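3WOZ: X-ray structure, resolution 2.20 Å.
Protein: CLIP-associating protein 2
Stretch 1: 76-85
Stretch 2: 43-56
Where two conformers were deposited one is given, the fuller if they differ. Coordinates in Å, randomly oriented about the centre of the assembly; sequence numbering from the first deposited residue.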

ATOM      1  N   VAL A  76      -2.409 -16.578  -3.365  1.00 44.72           N
ATOM      2  CA  VAL A  76      -1.902 -17.908  -3.027  1.00 45.06           C
ATOM      3  C   VAL A  76      -1.076 -17.916  -1.732  1.00 45.32           C
ATOM      4  O   VAL A  76      -1.200 -18.835  -0.927  1.00 45.43           O
ATOM      5  CB  VAL A  76      -1.117 -18.527  -4.223  1.00 45.15           C
ATOM      6  CG1 VAL A  76      -0.250 -19.719  -3.791  1.00 45.26           C
ATOM      7  CG2 VAL A  76      -2.085 -18.934  -5.333  1.00 44.82           C
ATOM      8  N   HIS A  77      -0.271 -16.876  -1.518  1.00 45.61           N
ATOM      9  CA  HIS A  77       0.722 -16.875  -0.442  1.00 45.89           C
ATOM     10  C   HIS A  77       0.501 -15.865   0.687  1.00 46.11           C
ATOM     11  O   HIS A  77       1.379 -15.705   1.539  1.00 46.22           O
ATOM     12  CB  HIS A  77       2.132 -16.691  -1.021  1.00 45.98           C
ATOM     13  CG  HIS A  77       2.598 -17.840  -1.860  1.00 46.50           C
ATOM     14  ND1 HIS A  77       2.738 -17.751  -3.229  1.00 46.53           N
ATOM     15  CD2 HIS A  77       2.949 -19.103  -1.526  1.00 46.82           C
ATOM     16  CE1 HIS A  77       3.159 -18.910  -3.702  1.00 46.61           C
ATOM     17  NE2 HIS A  77       3.290 -19.749  -2.690  1.00 48.25           N
ATOM     18  N   LYS A  78      -0.658 -15.206   0.711  1.00 46.16           N
ATOM     19  CA  LYS A  78      -0.948 -14.176   1.725  1.00 46.52           C
ATOM     20  C   LYS A  78      -0.601 -14.557   3.178  1.00 46.72           C
ATOM     21  O   LYS A  78      -0.130 -13.713   3.943  1.00 46.49           O
ATOM     22  CB  LYS A  78      -2.402 -13.686   1.628  1.00 46.42           C
ATOM     23  CG  LYS A  78      -3.471 -14.784   1.658  1.00 47.05           C
ATOM     24  CD  LYS A  78      -4.861 -14.183   1.486  1.00 47.99           C
ATOM     25  CE  LYS A  78      -5.948 -15.250   1.406  1.00 49.04           C
ATOM     26  NZ  LYS A  78      -6.322 -15.769   2.750  1.00 50.61           N
ATOM     27  N   ASP A  79      -0.829 -15.820   3.547  1.00 47.20           N
ATOM     28  CA  ASP A  79      -0.543 -16.308   4.905  1.00 47.63           C
ATOM     29  C   ASP A  79       0.936 -16.208   5.263  1.00 47.68           C
ATOM     30  O   ASP A  79       1.287 -16.041   6.431  1.00 47.92           O
ATOM     31  CB  ASP A  79      -1.004 -17.759   5.075  1.00 47.63           C
ATOM     32  CG  ASP A  79      -2.516 -17.921   4.987  1.00 48.54           C
ATOM     33  OD1 ASP A  79      -3.260 -16.938   5.206  1.00 48.84           O
ATOM     34  OD2 ASP A  79      -2.963 -19.052   4.706  1.00 49.92           O
ATOM     35  N   ASP A  80       1.790 -16.302   4.247  1.00 47.86           N
ATOM     36  CA  ASP A  80       3.235 -16.348   4.438  1.00 47.95           C
ATOM     37  C   ASP A  80       3.953 -15.062   4.009  1.00 47.70           C
ATOM     38  O   ASP A  80       5.176 -15.048   3.880  1.00 47.64           O
ATOM     39  CB  ASP A  80       3.809 -17.555   3.689  1.00 48.11           C
ATOM     40  CG  ASP A  80       3.262 -18.875   4.204  1.00 49.45           C
ATOM     41  OD1 ASP A  80       3.604 -19.270   5.345  1.00 50.27           O
ATOM     42  OD2 ASP A  80       2.489 -19.524   3.464  1.00 50.65           O
ATOM     43  N   LEU A  81       3.193 -13.984   3.816  1.00 47.47           N
ATOM     44  CA  LEU A  81       3.728 -12.739   3.251  1.00 47.19           C
ATOM     45  C   LEU A  81       3.695 -11.535   4.194  1.00 47.01           C
ATOM     46  O   LEU A  81       3.914 -10.399   3.762  1.00 46.99           O
ATOM     47  CB  LEU A  81       2.994 -12.390   1.946  1.00 47.04           C
ATOM     48  CG  LEU A  81       3.323 -13.210   0.697  1.00 47.09           C
ATOM     49  CD1 LEU A  81       2.322 -12.922  -0.413  1.00 47.12           C
ATOM     50  CD2 LEU A  81       4.748 -12.947   0.219  1.00 47.33           C
ATOM     51  N   GLN A  82       3.438 -11.775   5.476  1.00 46.79           N
ATOM     52  CA  GLN A  82       3.296 -10.678   6.438  1.00 46.74           C
ATOM     53  C   GLN A  82       4.567  -9.842   6.626  1.00 46.31           C
ATOM     54  O   GLN A  82       4.491  -8.626   6.837  1.00 46.28           O
ATOM     55  CB  GLN A  82       2.754 -11.188   7.778  1.00 46.69           C
ATOM     56  CG  GLN A  82       1.243 -11.424   7.738  1.00 47.99           C
ATOM     57  CD  GLN A  82       0.677 -12.015   9.020  1.00 48.96           C
ATOM     58  OE1 GLN A  82       1.238 -11.854  10.106  1.00 49.81           O
ATOM     59  NE2 GLN A  82      -0.453 -12.699   8.896  1.00 49.14           N
ATOM     60  N   ASP A  83       5.724 -10.492   6.529  1.00 45.86           N
ATOM     61  CA  ASP A  83       7.009  -9.809   6.664  1.00 45.60           C
ATOM     62  C   ASP A  83       7.388  -9.028   5.406  1.00 45.07           C
ATOM     63  O   ASP A  83       8.258  -8.156   5.456  1.00 45.43           O
ATOM     64  CB  ASP A  83       8.119 -10.804   7.022  1.00 46.00           C
ATOM     65  CG  ASP A  83       7.928 -11.426   8.394  1.00 46.76           C
ATOM     66  OD1 ASP A  83       8.159 -12.643   8.524  1.00 48.57           O
ATOM     67  OD2 ASP A  83       7.550 -10.706   9.344  1.00 48.62           O
ATOM     68  N   TRP A  84       6.734  -9.341   4.289  1.00 44.10           N
ATOM     69  CA  TRP A  84       6.968  -8.647   3.025  1.00 42.97           C
ATOM     70  C   TRP A  84       5.928  -7.552   2.788  1.00 42.52           C
ATOM     71  O   TRP A  84       6.042  -6.767   1.838  1.00 42.60           O
ATOM     72  CB  TRP A  84       6.980  -9.646   1.857  1.00 42.88           C
ATOM     73  CG  TRP A  84       7.444  -9.048   0.549  1.00 42.26           C
ATOM     74  CD1 TRP A  84       8.669  -8.503   0.287  1.00 41.43           C
ATOM     75  CD2 TRP A  84       6.688  -8.934  -0.667  1.00 41.04           C
ATOM     76  NE1 TRP A  84       8.722  -8.056  -1.013  1.00 40.87           N
ATOM     77  CE2 TRP A  84       7.520  -8.309  -1.620  1.00 40.86           C
ATOM     78  CE3 TRP A  84       5.386  -9.303  -1.041  1.00 40.01           C
ATOM     79  CZ2 TRP A  84       7.096  -8.043  -2.928  1.00 40.31           C
ATOM     80  CZ3 TRP A  84       4.965  -9.039  -2.336  1.00 40.16           C
ATOM     81  CH2 TRP A  84       5.821  -8.416  -3.266  1.00 40.48           C
ATOM     82  N   LEU A  85       4.923  -7.497   3.662  1.00 41.67           N
ATOM     83  CA  LEU A  85       3.787  -6.601   3.483  1.00 41.15           C
ATOM     84  C   LEU A  85       4.171  -5.118   3.420  1.00 40.81           C
ATOM     85  O   LEU A  85       3.611  -4.373   2.612  1.00 40.59           O
ATOM     86  CB  LEU A  85       2.707  -6.848   4.551  1.00 41.05           C
ATOM     87  CG  LEU A  85       1.446  -5.970   4.512  1.00 41.48           C
ATOM     88  CD1 LEU A  85       0.705  -6.068   3.169  1.00 40.34           C
ATOM     89  CD2 LEU A  85       0.508  -6.278   5.677  1.00 41.44           C
TER
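Stretch 2 (43-56) ELKRLCEIFTRMFA

A regular helix can pack against an irregular segment of chain when residues recurring about every four positions on the helix meet a succession of side chains on the segment, and this pair from CLIP-associating protein 2 is a compact example. Stretch 2 is helical through all its residues that touch stretch 1 up to T52, continuing a helix that begins earlier in the chain. Stretch 1 is less uniform: helix at V76 and H77, continued from earlier in the chain, a 3-10 segment at K78 and D79, then a looser path in which Q82 to W84 keep helical phi/psi angles without the regular bonds, before L85 is helical again. The two run in the same general sense, since D80 lies nearest L44 (CA to CA, 8.7 Å) and W84 nearest C48 (CA to CA, 7.1 Å).

The contact opens at H77, whose ring carries L44 over one face, with L44 CD1 4.2 Å from the ring centroid. V76, K78 and D79 take no part. At D80 it is again L44 that is met: D80 O lies 3.6 Å from L44 CD2, and the aliphatic D80 CB 3.8 Å from the same methyl. L81 follows; its CA-to-CB bond points sideways, yet the side chain ends close to the helix, placing L81 CD2 4.2 Å from L44 CD1 and 3.6 Å from C48 SG.

After Q82 and D83, which stay out of reach, W84 makes the largest contribution. C48 lies over one face of its indole, with C48 CB 3.7 Å and C48 SG 3.9 Å from the centroid of the five-membered ring. T52 OG1 lies at the indole edge, near its plane, 3.0 Å from W84 NE1; C48 O, well off that plane, is 3.3 Å from W84 NE1. T52 OG1 also gives a 2.7 Å hydrogen bond to C48 O. The six-membered ring meets two phenylalanines, with W84 CZ2 3.7 Å from F51 CB and 4.2 Å from F55 CE2.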

ATOM      1  N   GLU A  43      12.588 -20.201  -1.422  1.00 51.25           N
ATOM      2  CA  GLU A  43      12.140 -19.857  -2.768  1.00 50.70           C
ATOM      3  C   GLU A  43      11.226 -18.634  -2.719  1.00 50.40           C
ATOM      4  O   GLU A  43      11.395 -17.699  -3.507  1.00 50.36           O
ATOM      5  CB  GLU A  43      11.430 -21.040  -3.429  1.00 50.67           C
ATOM      6  CG  GLU A  43      12.374 -22.148  -3.897  1.00 50.53           C
ATOM      7  CD  GLU A  43      11.648 -23.417  -4.321  1.00 50.06           C
ATOM      8  OE1 GLU A  43      12.188 -24.151  -5.174  1.00 49.73           O
ATOM      9  OE2 GLU A  43      10.541 -23.682  -3.805  1.00 49.98           O
ATOM     10  N   LEU A  44      10.280 -18.647  -1.778  1.00 49.75           N
ATOM     11  CA  LEU A  44       9.374 -17.523  -1.559  1.00 49.38           C
ATOM     12  C   LEU A  44      10.142 -16.262  -1.176  1.00 49.06           C
ATOM     13  O   LEU A  44       9.837 -15.175  -1.665  1.00 48.97           O
ATOM     14  CB  LEU A  44       8.330 -17.857  -0.484  1.00 49.36           C
ATOM     15  CG  LEU A  44       7.359 -16.731  -0.104  1.00 49.17           C
ATOM     16  CD1 LEU A  44       6.309 -16.537  -1.187  1.00 49.38           C
ATOM     17  CD2 LEU A  44       6.696 -16.994   1.237  1.00 49.74           C
ATOM     18  N   LYS A  45      11.134 -16.417  -0.300  1.00 48.78           N
ATOM     19  CA  LYS A  45      11.999 -15.314   0.105  1.00 48.59           C
ATOM     20  C   LYS A  45      12.721 -14.714  -1.107  1.00 48.30           C
ATOM     21  O   LYS A  45      12.756 -13.496  -1.273  1.00 48.31           O
ATOM     22  CB  LYS A  45      13.002 -15.778   1.164  1.00 48.72           C
ATOM     23  CG  LYS A  45      13.896 -14.676   1.718  1.00 49.39           C
ATOM     24  CD  LYS A  45      14.915 -15.243   2.701  1.00 50.94           C
ATOM     25  CE  LYS A  45      15.858 -14.162   3.217  1.00 51.56           C
ATOM     26  NZ  LYS A  45      15.151 -13.154   4.060  1.00 52.19           N
ATOM     27  N   ARG A  46      13.274 -15.579  -1.953  1.00 47.84           N
ATOM     28  CA  ARG A  46      13.946 -15.154  -3.180  1.00 47.67           C
ATOM     29  C   ARG A  46      12.982 -14.459  -4.152  1.00 47.13           C
ATOM     30  O   ARG A  46      13.338 -13.453  -4.771  1.00 47.05           O
ATOM     31  CB  ARG A  46      14.647 -16.341  -3.852  1.00 47.77           C
ATOM     32  CG  ARG A  46      15.217 -16.053  -5.240  1.00 49.03           C
ATOM     33  CD  ARG A  46      16.399 -16.958  -5.547  1.00 51.68           C
ATOM     34  NE  ARG A  46      16.593 -17.190  -6.981  1.00 53.77           N
ATOM     35  CZ  ARG A  46      17.211 -16.352  -7.813  1.00 54.81           C
ATOM     36  NH1 ARG A  46      17.689 -15.192  -7.371  1.00 56.38           N
ATOM     37  NH2 ARG A  46      17.340 -16.671  -9.093  1.00 54.88           N
ATOM     38  N   LEU A  47      11.766 -14.991  -4.272  1.00 46.39           N
ATOM     39  CA  LEU A  47      10.753 -14.392  -5.140  1.00 45.63           C
ATOM     40  C   LEU A  47      10.339 -12.998  -4.654  1.00 45.24           C
ATOM     41  O   LEU A  47      10.158 -12.086  -5.464  1.00 45.10           O
ATOM     42  CB  LEU A  47       9.533 -15.314  -5.291  1.00 45.65           C
ATOM     43  CG  LEU A  47       8.317 -14.829  -6.100  1.00 45.08           C
ATOM     44  CD1 LEU A  47       8.720 -14.194  -7.432  1.00 43.78           C
ATOM     45  CD2 LEU A  47       7.356 -15.973  -6.329  1.00 44.80           C
ATOM     46  N   CYS A  48      10.198 -12.841  -3.339  1.00 44.64           N
ATOM     47  CA  CYS A  48       9.909 -11.540  -2.746  1.00 44.33           C
ATOM     48  C   CYS A  48      11.009 -10.525  -3.037  1.00 44.33           C
ATOM     49  O   CYS A  48      10.727  -9.348  -3.250  1.00 44.08           O
ATOM     50  CB  CYS A  48       9.692 -11.662  -1.243  1.00 44.08           C
ATOM     51  SG  CYS A  48       8.131 -12.429  -0.835  1.00 43.53           S
ATOM     52  N   GLU A  49      12.252 -10.997  -3.053  1.00 44.26           N
ATOM     53  CA  GLU A  49      13.407 -10.151  -3.356  1.00 44.43           C
ATOM     54  C   GLU A  49      13.432  -9.745  -4.828  1.00 43.90           C
ATOM     55  O   GLU A  49      13.760  -8.601  -5.157  1.00 43.99           O
ATOM     56  CB  GLU A  49      14.707 -10.849  -2.945  1.00 44.44           C
ATOM     57  CG  GLU A  49      14.866 -10.964  -1.426  1.00 46.43           C
ATOM     58  CD  GLU A  49      15.961 -11.929  -0.997  1.00 48.80           C
ATOM     59  OE1 GLU A  49      16.613 -12.545  -1.873  1.00 50.93           O
ATOM     60  OE2 GLU A  49      16.167 -12.072   0.227  1.00 49.39           O
ATOM     61  N   ILE A  50      13.071 -10.686  -5.700  1.00 43.30           N
ATOM     62  CA  ILE A  50      12.907 -10.425  -7.130  1.00 42.89           C
ATOM     63  C   ILE A  50      11.774  -9.424  -7.392  1.00 42.53           C
ATOM     64  O   ILE A  50      11.926  -8.503  -8.195  1.00 42.30           O
ATOM     65  CB  ILE A  50      12.646 -11.735  -7.912  1.00 43.00           C
ATOM     66  CG1 ILE A  50      13.923 -12.588  -7.957  1.00 43.49           C
ATOM     67  CG2 ILE A  50      12.143 -11.441  -9.333  1.00 42.44           C
ATOM     68  CD1 ILE A  50      13.696 -14.044  -8.371  1.00 43.64           C
ATOM     69  N   PHE A  51      10.650  -9.607  -6.701  1.00 42.03           N
ATOM     70  CA  PHE A  51       9.487  -8.743  -6.878  1.00 41.48           C
ATOM     71  C   PHE A  51       9.731  -7.324  -6.371  1.00 41.59           C
ATOM     72  O   PHE A  51       9.241  -6.363  -6.963  1.00 41.26           O
ATOM     73  CB  PHE A  51       8.245  -9.351  -6.214  1.00 41.14           C
ATOM     74  CG  PHE A  51       7.483 -10.315  -7.089  1.00 40.55           C
ATOM     75  CD1 PHE A  51       7.863 -10.548  -8.409  1.00 40.10           C
ATOM     76  CD2 PHE A  51       6.351 -10.960  -6.600  1.00 40.77           C
ATOM     77  CE1 PHE A  51       7.141 -11.423  -9.217  1.00 39.45           C
ATOM     78  CE2 PHE A  51       5.625 -11.830  -7.401  1.00 40.63           C
ATOM     79  CZ  PHE A  51       6.022 -12.059  -8.714  1.00 39.86           C
ATOM     80  N   THR A  52      10.482  -7.209  -5.274  1.00 41.60           N
ATOM     81  CA  THR A  52      10.896  -5.919  -4.727  1.00 41.92           C
ATOM     82  C   THR A  52      11.620  -5.089  -5.789  1.00 42.28           C
ATOM     83  O   THR A  52      11.323  -3.906  -5.965  1.00 42.36           O
ATOM     84  CB  THR A  52      11.799  -6.098  -3.479  1.00 42.10           C
ATOM     85  OG1 THR A  52      11.075  -6.801  -2.463  1.00 41.66           O
ATOM     86  CG2 THR A  52      12.254  -4.744  -2.918  1.00 41.73           C
ATOM     87  N   ARG A  53      12.549  -5.729  -6.500  1.00 42.69           N
ATOM     88  CA  ARG A  53      13.297  -5.084  -7.578  0.50 42.83           C
ATOM     89  C   ARG A  53      12.422  -4.844  -8.809  1.00 42.88           C
ATOM     90  O   ARG A  53      12.592  -3.847  -9.519  1.00 42.70           O
ATOM     91  CB  ARG A  53      14.525  -5.916  -7.958  0.50 42.95           C
ATOM     92  CG  ARG A  53      15.566  -6.039  -6.850  0.50 43.42           C
ATOM     93  CD  ARG A  53      16.903  -6.512  -7.401  0.50 43.91           C
ATOM     94  NE  ARG A  53      16.769  -7.737  -8.184  0.50 43.68           N
ATOM     95  CZ  ARG A  53      16.819  -8.962  -7.672  0.50 43.67           C
ATOM     96  NH1 ARG A  53      16.999  -9.133  -6.369  0.50 43.85           N
ATOM     97  NH2 ARG A  53      16.687 -10.015  -8.465  0.50 43.57           N
HETATM   98  N   MSE A  54      11.480  -5.758  -9.050  1.00 42.76           N
HETATM   99  CA  MSE A  54      10.558  -5.659 -10.184  1.00 42.91           C
HETATM  100  C   MSE A  54       9.675  -4.407 -10.137  1.00 42.45           C
HETATM  101  O   MSE A  54       9.179  -3.954 -11.165  1.00 42.08           O
HETATM  102  CB  MSE A  54       9.696  -6.918 -10.296  1.00 43.32           C
HETATM  103  CG  MSE A  54       9.513  -7.398 -11.728  1.00 45.58           C
HETATM  104 SE   MSE A  54       9.100  -9.299 -11.867  1.00 51.97          SE
HETATM  105  CE  MSE A  54      10.286  -9.785 -13.346  1.00 49.49           C
ATOM    106  N   PHE A  55       9.481  -3.852  -8.944  1.00 42.28           N
ATOM    107  CA  PHE A  55       8.755  -2.595  -8.806  1.00 42.14           C
ATOM    108  C   PHE A  55       9.428  -1.464  -9.580  1.00 42.56           C
ATOM    109  O   PHE A  55       8.768  -0.509  -9.983  1.00 42.73           O
ATOM    110  CB  PHE A  55       8.585  -2.216  -7.331  1.00 42.04           C
ATOM    111  CG  PHE A  55       7.409  -2.877  -6.673  1.00 40.50           C
ATOM    112  CD1 PHE A  55       6.112  -2.527  -7.027  1.00 39.12           C
ATOM    113  CD2 PHE A  55       7.598  -3.850  -5.696  1.00 40.07           C
ATOM    114  CE1 PHE A  55       5.015  -3.142  -6.428  1.00 38.41           C
ATOM    115  CE2 PHE A  55       6.501  -4.466  -5.082  1.00 39.06           C
ATOM    116  CZ  PHE A  55       5.209  -4.104  -5.449  1.00 38.12           C
ATOM    117  N   ALA A  56      10.738  -1.588  -9.790  1.00 42.74           N
ATOM    118  CA  ALA A  56      11.498  -0.631 -10.586  1.00 42.88           C
ATOM    119  C   ALA A  56      11.901  -1.173 -11.965  1.00 42.75           C
ATOM    120  O   ALA A  56      12.903  -0.747 -12.527  1.00 43.14           O
ATOM    121  CB  ALA A  56      12.732  -0.165  -9.811  1.00 42.84           C
TER